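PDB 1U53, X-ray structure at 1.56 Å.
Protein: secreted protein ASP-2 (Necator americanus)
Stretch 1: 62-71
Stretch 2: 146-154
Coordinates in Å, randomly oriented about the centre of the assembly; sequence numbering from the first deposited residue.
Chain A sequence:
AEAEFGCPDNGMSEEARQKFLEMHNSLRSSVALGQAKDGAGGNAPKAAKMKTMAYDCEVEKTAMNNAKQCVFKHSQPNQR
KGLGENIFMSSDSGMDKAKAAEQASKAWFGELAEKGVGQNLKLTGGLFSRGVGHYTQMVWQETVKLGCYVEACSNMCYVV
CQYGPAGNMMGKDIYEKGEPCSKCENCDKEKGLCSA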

# COMPACT_ATOMS: atom_id res chain seq x y z
N THR A 62 -3.64 13.71 -5.82
CA THR A 62 -4.56 12.92 -6.68
C THR A 62 -5.42 11.92 -5.89
O THR A 62 -6.57 11.68 -6.23
CB THR A 62 -3.81 12.24 -7.87
OG1 THR A 62 -2.57 11.66 -7.44
CG2 THR A 62 -3.55 13.30 -8.98
N ALA A 63 -4.89 11.35 -4.81
CA ALA A 63 -5.73 10.53 -3.94
C ALA A 63 -6.88 11.34 -3.37
O ALA A 63 -8.06 10.90 -3.33
CB ALA A 63 -4.88 9.92 -2.81
N MET A 64 -6.56 12.56 -2.93
CA MET A 64 -7.55 13.55 -2.51
C MET A 64 -8.63 13.83 -3.53
O MET A 64 -9.82 13.93 -3.19
CB MET A 64 -6.85 14.88 -2.11
CG MET A 64 -7.84 15.91 -1.58
SD MET A 64 -6.91 17.42 -1.17
CE MET A 64 -6.44 17.99 -2.80
N ASN A 65 -8.23 14.00 -4.80
CA ASN A 65 -9.19 14.27 -5.85
C ASN A 65 -10.24 13.16 -5.91
O ASN A 65 -11.38 13.42 -6.24
CB ASN A 65 -8.49 14.38 -7.21
CG ASN A 65 -7.64 15.63 -7.33
OD1 ASN A 65 -7.75 16.54 -6.51
ND2 ASN A 65 -6.75 15.67 -8.33
N ASN A 66 -9.85 11.91 -5.63
CA ASN A 66 -10.81 10.82 -5.57
C ASN A 66 -11.62 10.92 -4.30
O ASN A 66 -12.85 11.03 -4.33
CB ASN A 66 -10.05 9.47 -5.63
CG ASN A 66 -10.98 8.24 -5.61
OD1 ASN A 66 -12.12 8.33 -5.18
ND2 ASN A 66 -10.47 7.09 -6.08
N ALA A 67 -10.92 10.92 -3.17
CA ALA A 67 -11.64 10.94 -1.87
C ALA A 67 -12.68 12.05 -1.80
O ALA A 67 -13.74 11.80 -1.31
CB ALA A 67 -10.67 11.05 -0.72
N LYS A 68 -12.37 13.26 -2.26
CA LYS A 68 -13.29 14.38 -2.06
C LYS A 68 -14.62 14.20 -2.78
O LYS A 68 -15.60 14.88 -2.45
CB LYS A 68 -12.65 15.69 -2.54
CG LYS A 68 -11.56 16.17 -1.60
CD LYS A 68 -12.20 16.72 -0.36
CE LYS A 68 -11.27 17.61 0.46
NZ LYS A 68 -11.84 17.81 1.83
N GLN A 69 -14.68 13.34 -3.80
CA GLN A 69 -15.97 13.12 -4.48
C GLN A 69 -16.96 12.28 -3.68
O GLN A 69 -18.16 12.25 -4.00
CB GLN A 69 -15.75 12.45 -5.82
CG GLN A 69 -14.82 13.18 -6.75
CD GLN A 69 -14.50 12.35 -7.98
OE1 GLN A 69 -15.41 11.89 -8.70
NE2 GLN A 69 -13.21 12.16 -8.24
N CYS A 70 -16.48 11.59 -2.64
CA CYS A 70 -17.33 10.87 -1.70
C CYS A 70 -18.20 9.81 -2.41
O CYS A 70 -19.35 9.63 -2.09
CB CYS A 70 -18.19 11.85 -0.89
SG CYS A 70 -17.19 12.66 0.39
N VAL A 71 -17.60 9.17 -3.41
CA VAL A 71 -18.16 8.00 -4.10
C VAL A 71 -17.10 6.92 -3.96
O VAL A 71 -15.92 7.13 -4.29
CB VAL A 71 -18.41 8.25 -5.57
CG1 VAL A 71 -19.02 7.01 -6.19
CG2 VAL A 71 -19.39 9.46 -5.74
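Stretch 2 146-154: LGCYVEACS

A strand laid along a helix tends to offer it alternate side chains, and the packing of residues 146-154 of the hookworm secreted protein on residues 62-71 illustrates the principle well. From Leu 146 to Ala 152 the backbone is extended, continuing a strand that begins earlier in the chain. It runs in nearly the same direction as helix 62-67, with a signed crossing angle of -26° and a closest approach of 6.6 Å between the axes.

Leu 146 lies out of reach. At Gly 147 the contact begins through the backbone, Gly 147 O lying 3.6 Å from Ala 63 CB. The CB of Cys 148 points away, yet Cys 148 CA is 4.0 Å from Ala 63 CB; the CA atoms of Ala 63 and Cys 148 are 5.5 Å apart, and those of Met 64 and Tyr 149 5.1 Å.

Tyr 149 turns toward the helix and contributes the largest covered area. Met 64 CG sits over one ring face, 3.6 Å from Tyr 149 CD1, in a CH-pi contact, while Ala 67 CB approaches Tyr 149 CD2 obliquely at 3.8 Å. The phenol accepts a hydrogen bond from Lys 68, Lys 68 NZ to Tyr 149 OH 3.1 Å.

Val 150 points away, and Glu 151 toward. Glu 151 CB lies 3.8 Å from Ala 67 O, and Glu 151 OE1 forms a salt bridge with Lys 68 NZ at 2.9 Å, so one ammonium group links two alternate strand residues. A water adds a second link, donating to Lys 68 O and Glu 151 OE2.

Ala 152 again points away. Beyond the strand, Cys 153 closes the contact covalently: Cys 153 SG bonds Cys 70 SG at 2.1 Å, with chi3 of -86°. Cys 70, at positive phi, has just left helical geometry. Ser 154 makes no contact.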

# COMPACT_ATOMS: atom_id res chain seq x y z
N LEU A 146 4.08 6.98 -1.90
CA LEU A 146 2.77 6.76 -1.33
C LEU A 146 2.16 8.10 -1.06
O LEU A 146 2.85 9.00 -0.58
CB LEU A 146 2.93 6.03 0.03
CG LEU A 146 1.63 5.75 0.77
CD1 LEU A 146 0.82 4.74 -0.01
CD2 LEU A 146 1.90 5.20 2.19
N GLY A 147 0.87 8.27 -1.34
CA GLY A 147 0.19 9.51 -0.92
C GLY A 147 -1.26 9.13 -0.69
O GLY A 147 -1.83 8.44 -1.52
N CYS A 148 -1.86 9.56 0.42
CA CYS A 148 -3.23 9.16 0.71
C CYS A 148 -4.08 10.31 1.20
O CYS A 148 -3.56 11.33 1.63
CB CYS A 148 -3.21 8.09 1.84
SG CYS A 148 -2.04 6.74 1.57
N TYR A 149 -5.38 10.11 1.20
CA TYR A 149 -6.28 11.11 1.78
C TYR A 149 -7.46 10.41 2.43
O TYR A 149 -7.95 9.40 1.89
CB TYR A 149 -6.75 12.08 0.69
CG TYR A 149 -7.37 13.36 1.23
CD1 TYR A 149 -6.57 14.47 1.52
CD2 TYR A 149 -8.74 13.44 1.49
CE1 TYR A 149 -7.14 15.61 2.06
CE2 TYR A 149 -9.30 14.57 2.01
CZ TYR A 149 -8.51 15.66 2.29
OH TYR A 149 -9.08 16.83 2.79
N VAL A 150 -7.92 10.95 3.57
CA VAL A 150 -9.09 10.45 4.31
C VAL A 150 -10.09 11.57 4.35
O VAL A 150 -9.77 12.71 4.79
CB VAL A 150 -8.74 10.09 5.75
CG1 VAL A 150 -9.96 9.58 6.51
CG2 VAL A 150 -7.56 9.07 5.78
N GLU A 151 -11.29 11.26 3.85
CA GLU A 151 -12.37 12.25 3.79
C GLU A 151 -13.53 11.82 4.64
O GLU A 151 -14.00 10.69 4.53
CB GLU A 151 -12.85 12.39 2.34
CG GLU A 151 -13.99 13.43 2.13
CD GLU A 151 -13.61 14.89 2.33
OE1 GLU A 151 -12.48 15.18 2.77
OE2 GLU A 151 -14.49 15.77 2.10
N ALA A 152 -14.06 12.74 5.45
CA ALA A 152 -15.26 12.45 6.21
C ALA A 152 -16.43 12.84 5.36
O ALA A 152 -16.82 14.02 5.34
CB ALA A 152 -15.29 13.25 7.49
N CYS A 153 -17.00 11.87 4.65
CA CYS A 153 -18.13 12.14 3.79
C CYS A 153 -19.39 12.07 4.62
O CYS A 153 -19.35 11.75 5.81
CB CYS A 153 -18.20 11.10 2.69
SG CYS A 153 -16.76 11.07 1.64
N SER A 154 -20.53 12.35 4.00
CA SER A 154 -21.76 12.42 4.78
C SER A 154 -22.06 11.09 5.47
O SER A 154 -22.45 11.06 6.65
CB SER A 154 -22.93 12.84 3.89
OG SER A 154 -22.69 14.14 3.37
O HOH W 1 -16.08 16.12 -0.15